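Transcriptional regulator URE2 (Saccharomyces cerevisiae, PDB 1K0D) represses nitrogen catabolic genes in yeast by holding GATA activators in the cytoplasm, and has glutathione-dependent peroxidase activity. Local coordinates at residues Ala218-Asn223 / Lys245-Arg250; Ala35-Glu40 / Pro105-Asp110. All coordinates share one frame; numbering follows the deposited sequence.

Contact 1 (Ala218-Asn223 / Lys245-Arg250); sequences AFVPWN and KHMMRR
Val220 meets Met247 and Met248 with its two methyl groups, one for each methionine. The contact is wholly apolar, and no hydrogen bond crosses it. Val220 points toward Met247 and Met248, and its CA lies 7.5 Å from the CA of Met247. Its CG2 takes the Met247 side. Met247 CE comes to 3.4 Å from Val220 CG2, a tight fit for two carbons. Met247 SD lies nearly as close, 3.5 Å from the same Val220 CG2, and Met247 CB follows at 3.8 Å from it. The valine methyl therefore rests against the root of the methionine as well as its sulfur end. Met247 chi1 and chi2 place SD near Val220 CG2, and the turn at chi3 (-89°) swings CE in beside it.

Val220 CG1 stands on the other branch, anti to the backbone N (chi1 168°). It faces Met248, whose SD is 4.2 Å from Val220 CG1. The closer approach of the Met248 methyl is too short to be trusted. Met248 bends at chi2 and chi3, which fold its thioether back toward the valine. The two side chains pass in opposite directions.

Neighbouring elements add to the packing. Ile36 of helix 29-40 also touches Val220, while Val253 and Leu257 of helix 251-258 touch Met248. Trp206, in a loop, packs on Met247.

Bound glutathione is about 14 Å from the side chain of Val220, so this is structural packing outside the ligand pocket. The chain is the glutathione S-transferase-like region; nitrogen regulation belongs to the whole protein. The contact joins short helix 220-223 to the C-terminal part of helix 238-248, largely buried beside the N-terminal domain. Both segments belong to the all-helical C-terminal domain of the glutathione S-transferase fold.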
# COMPACT_ATOMS: atom_id res chain seq x y z
N ALA B 218 7.80 -8.95 4.10
CA ALA B 218 7.79 -7.69 3.37
C ALA B 218 8.87 -6.70 3.81
O ALA B 218 9.29 -5.86 3.02
CB ALA B 218 6.41 -7.02 3.49
N PHE B 219 9.30 -6.79 5.07
CA PHE B 219 10.32 -5.86 5.59
C PHE B 219 11.75 -6.26 5.27
O PHE B 219 12.64 -5.42 5.19
CB PHE B 219 10.20 -5.72 7.11
CG PHE B 219 8.98 -4.97 7.57
CD1 PHE B 219 7.78 -5.63 7.78
CD2 PHE B 219 9.05 -3.59 7.80
CE1 PHE B 219 6.65 -4.93 8.22
CE2 PHE B 219 7.93 -2.88 8.23
CZ PHE B 219 6.72 -3.55 8.44
N VAL B 220 11.95 -7.56 5.08
CA VAL B 220 13.26 -8.13 4.81
C VAL B 220 14.17 -7.45 3.79
O VAL B 220 15.31 -7.13 4.10
CB VAL B 220 13.12 -9.63 4.45
CG1 VAL B 220 14.42 -10.17 3.90
CG2 VAL B 220 12.74 -10.42 5.69
N PRO B 221 13.68 -7.20 2.57
CA PRO B 221 14.53 -6.55 1.56
C PRO B 221 15.04 -5.18 1.98
O PRO B 221 16.15 -4.79 1.63
CB PRO B 221 13.63 -6.48 0.33
CG PRO B 221 12.69 -7.64 0.53
CD PRO B 221 12.36 -7.54 1.99
N TRP B 222 14.22 -4.45 2.72
CA TRP B 222 14.58 -3.11 3.16
C TRP B 222 15.45 -3.07 4.41
O TRP B 222 16.34 -2.22 4.52
CB TRP B 222 13.32 -2.28 3.39
CG TRP B 222 12.52 -2.11 2.15
CD1 TRP B 222 11.55 -2.95 1.67
CD2 TRP B 222 12.63 -1.05 1.21
NE1 TRP B 222 11.05 -2.47 0.48
CE2 TRP B 222 11.70 -1.30 0.17
CE3 TRP B 222 13.44 0.10 1.13
CZ2 TRP B 222 11.56 -0.45 -0.93
CZ3 TRP B 222 13.29 0.95 0.03
CH2 TRP B 222 12.35 0.67 -0.98
N ASN B 223 15.20 -3.98 5.34
CA ASN B 223 16.01 -4.01 6.56
C ASN B 223 17.49 -4.09 6.20
O ASN B 223 18.36 -3.82 7.03
CB ASN B 223 15.63 -5.22 7.43
CG ASN B 223 14.19 -5.17 7.92
OD1 ASN B 223 13.68 -4.11 8.28
ND2 ASN B 223 13.54 -6.32 7.94
N LYS B 245 17.08 -11.82 10.99
CA LYS B 245 18.04 -12.92 10.83
C LYS B 245 17.37 -14.28 10.72
O LYS B 245 17.85 -15.15 9.99
CB LYS B 245 19.06 -12.92 11.98
CG LYS B 245 20.21 -11.95 11.76
CD LYS B 245 20.88 -12.22 10.41
CE LYS B 245 22.09 -11.33 10.18
NZ LYS B 245 23.23 -11.67 11.08
N HIS B 246 16.28 -14.47 11.44
CA HIS B 246 15.57 -15.74 11.36
C HIS B 246 15.11 -15.93 9.92
O HIS B 246 15.24 -17.00 9.35
CB HIS B 246 14.35 -15.76 12.28
CG HIS B 246 14.65 -16.22 13.67
ND1 HIS B 246 15.11 -17.49 13.95
CD2 HIS B 246 14.49 -15.61 14.87
CE1 HIS B 246 15.23 -17.64 15.26
NE2 HIS B 246 14.86 -16.51 15.84
N MET B 247 14.58 -14.86 9.32
CA MET B 247 14.09 -14.93 7.95
C MET B 247 15.20 -15.09 6.92
O MET B 247 15.06 -15.84 5.96
CB MET B 247 13.24 -13.68 7.64
CG MET B 247 12.00 -13.53 8.54
SD MET B 247 10.80 -12.30 7.95
CE MET B 247 11.43 -10.81 8.75
N MET B 248 16.31 -14.39 7.12
CA MET B 248 17.45 -14.47 6.21
C MET B 248 18.09 -15.86 6.15
O MET B 248 18.84 -16.15 5.23
CB MET B 248 18.52 -13.44 6.61
CG MET B 248 18.13 -11.98 6.41
SD MET B 248 18.30 -11.42 4.70
CE MET B 248 16.86 -12.15 3.98
N ARG B 249 17.78 -16.72 7.12
CA ARG B 249 18.35 -18.07 7.13
C ARG B 249 17.48 -19.09 6.40
O ARG B 249 17.90 -20.24 6.20
CB ARG B 249 18.57 -18.56 8.56
CG ARG B 249 19.45 -17.65 9.38
CD ARG B 249 19.86 -18.28 10.70
NE ARG B 249 20.66 -17.34 11.47
CZ ARG B 249 20.18 -16.55 12.44
NH1 ARG B 249 18.90 -16.60 12.76
NH2 ARG B 249 20.99 -15.71 13.06
N ARG B 250 16.28 -18.69 5.99
CA ARG B 250 15.39 -19.60 5.28
C ARG B 250 15.85 -19.82 3.84
O ARG B 250 16.18 -18.88 3.12
CB ARG B 250 13.96 -19.05 5.30
CG ARG B 250 13.41 -18.83 6.71
CD ARG B 250 12.02 -18.24 6.65
NE ARG B 250 11.10 -19.13 5.94
CZ ARG B 250 10.42 -20.12 6.50
NH1 ARG B 250 10.54 -20.37 7.80
NH2 ARG B 250 9.61 -20.87 5.76

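Contact 2 (Ala35-Glu40 / Pro105-Asp110)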
# COMPACT_ATOMS: atom_id res chain seq x y z
N ALA B 35 10.06 -11.58 -5.15
CA ALA B 35 10.85 -12.77 -5.43
C ALA B 35 10.83 -13.69 -4.21
O ALA B 35 10.66 -14.90 -4.34
CB ALA B 35 12.30 -12.39 -5.78
N ILE B 36 10.97 -13.10 -3.03
CA ILE B 36 10.95 -13.87 -1.79
C ILE B 36 9.64 -14.65 -1.60
O ILE B 36 9.66 -15.85 -1.32
CB ILE B 36 11.17 -12.95 -0.57
CG1 ILE B 36 12.64 -12.53 -0.51
CG2 ILE B 36 10.74 -13.66 0.71
CD1 ILE B 36 12.96 -11.56 0.59
N VAL B 37 8.50 -13.98 -1.76
CA VAL B 37 7.22 -14.66 -1.59
C VAL B 37 6.99 -15.68 -2.69
O VAL B 37 6.43 -16.75 -2.45
CB VAL B 37 6.06 -13.65 -1.55
CG1 VAL B 37 4.71 -14.39 -1.49
CG2 VAL B 37 6.23 -12.74 -0.35
N LEU B 38 7.41 -15.34 -3.89
CA LEU B 38 7.29 -16.22 -5.04
C LEU B 38 8.09 -17.51 -4.72
O LEU B 38 7.63 -18.63 -4.94
CB LEU B 38 7.90 -15.52 -6.27
CG LEU B 38 7.24 -15.42 -7.65
CD1 LEU B 38 5.72 -15.34 -7.56
CD2 LEU B 38 7.80 -14.19 -8.35
N SER B 39 9.29 -17.33 -4.17
CA SER B 39 10.13 -18.46 -3.83
C SER B 39 9.60 -19.26 -2.65
O SER B 39 9.58 -20.49 -2.71
CB SER B 39 11.56 -17.98 -3.55
OG SER B 39 12.32 -19.02 -2.98
N GLU B 40 9.17 -18.58 -1.59
CA GLU B 40 8.64 -19.27 -0.42
C GLU B 40 7.41 -20.13 -0.73
O GLU B 40 7.22 -21.19 -0.14
CB GLU B 40 8.29 -18.25 0.68
CG GLU B 40 9.46 -17.85 1.58
CD GLU B 40 9.91 -18.96 2.55
OE1 GLU B 40 10.93 -18.77 3.25
OE2 GLU B 40 9.24 -20.01 2.62
N PRO B 105 -3.17 -21.96 3.84
CA PRO B 105 -2.82 -20.54 3.81
C PRO B 105 -1.39 -20.23 4.22
O PRO B 105 -1.15 -19.51 5.18
CB PRO B 105 -3.84 -19.93 4.76
CG PRO B 105 -3.93 -20.99 5.83
CD PRO B 105 -4.00 -22.27 5.02
N LEU B 106 -0.43 -20.79 3.48
CA LEU B 106 0.98 -20.58 3.78
C LEU B 106 1.31 -19.08 3.76
O LEU B 106 0.91 -18.37 2.83
CB LEU B 106 1.83 -21.31 2.73
CG LEU B 106 3.18 -21.90 3.13
CD1 LEU B 106 3.91 -22.36 1.86
CD2 LEU B 106 4.02 -20.88 3.87
N LEU B 107 2.01 -18.60 4.78
CA LEU B 107 2.39 -17.19 4.90
C LEU B 107 1.16 -16.27 4.93
O LEU B 107 1.27 -15.06 4.75
CB LEU B 107 3.28 -16.78 3.71
CG LEU B 107 4.53 -17.59 3.38
CD1 LEU B 107 5.13 -17.06 2.09
CD2 LEU B 107 5.54 -17.48 4.51
N TRP B 108 -0.00 -16.86 5.18
CA TRP B 108 -1.25 -16.10 5.16
C TRP B 108 -2.15 -16.65 6.27
O TRP B 108 -1.66 -17.19 7.26
CB TRP B 108 -1.87 -16.32 3.76
CG TRP B 108 -3.09 -15.52 3.36
CD1 TRP B 108 -4.17 -16.01 2.67
CD2 TRP B 108 -3.33 -14.12 3.54
NE1 TRP B 108 -5.06 -15.00 2.40
CE2 TRP B 108 -4.57 -13.83 2.93
CE3 TRP B 108 -2.62 -13.08 4.15
CZ2 TRP B 108 -5.12 -12.55 2.91
CZ3 TRP B 108 -3.17 -11.80 4.13
CH2 TRP B 108 -4.41 -11.55 3.52
N SER B 109 -3.46 -16.51 6.10
CA SER B 109 -4.40 -17.03 7.09
C SER B 109 -5.78 -17.15 6.48
O SER B 109 -6.17 -16.34 5.64
CB SER B 109 -4.46 -16.10 8.31
OG SER B 109 -5.36 -16.61 9.28
N ASP B 110 -6.52 -18.17 6.91
CA ASP B 110 -7.87 -18.39 6.42
C ASP B 110 -8.87 -17.65 7.31
O ASP B 110 -10.07 -17.72 7.09
CB ASP B 110 -8.19 -19.88 6.41
CG ASP B 110 -7.87 -20.56 7.73
OD1 ASP B 110 -8.22 -20.01 8.80
OD2 ASP B 110 -7.26 -21.65 7.70
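Leu107 meets the aliphatic part of Glu40 in a van der Waals contact. Leu107 CD1 lies 3.7 Å from Glu40 CB, so it is the aliphatic root of the glutamate that is touched. The same Leu107 CD1 reaches Val37 CG1 more loosely, at 4.5 Å. Glu40 and Val37 are one turn apart on helix 29-40, and the leucine methyl approaches both. Leu107 is extended at chi2 (174°), which carries CD1 out toward the helix.

Leu106 touches backbone instead. Its CD1 sits 4.0 Å from Glu40 O, a van der Waals contact near the end of the helix.

No polar bond crosses between the segments. The Glu40 chain is bent at chi2 (-72°), and its carboxylate pairs with Arg250. The charged end and the CB thus have different partners. On the other segment, a type II beta turn from Pro105 to Trp108 presents both leucines, closed by Trp108 N to Pro105 O at 2.9 Å. Leu107 also shares backbone hydrogen bonding with Ile214.

The contact sets helix 29-40 of the thioredoxin-like N-terminal domain against the loop that links helix 87-102 to helix 112-142. Val37 also packs on Leu91 of helix 87-102, and Leu106 on Tyr98. Ala252 and Val253 of helix 251-258 touch Glu40.

Contact 1 is the more buried of the two, joining parts of the C-terminal helical domain. Contact 2 is only partly buried and brings the interdomain connection against the N-terminal domain. Their segments are different, but helix 29-40 borders both. To the surroundings of contact 1 that helix adds Ile36, whose CD1 lies 3.9 Å from Pro221 CG. The salt bridge from Arg250 NE to Glu40 OE1, 2.7 Å long, ties the two contacts together. Thioethers and a valine make contact 1. In contact 2 leucines meet a valine, an aliphatic stem and a backbone carbonyl. The charged link lies between the contacts, and their centres are 14 Å apart.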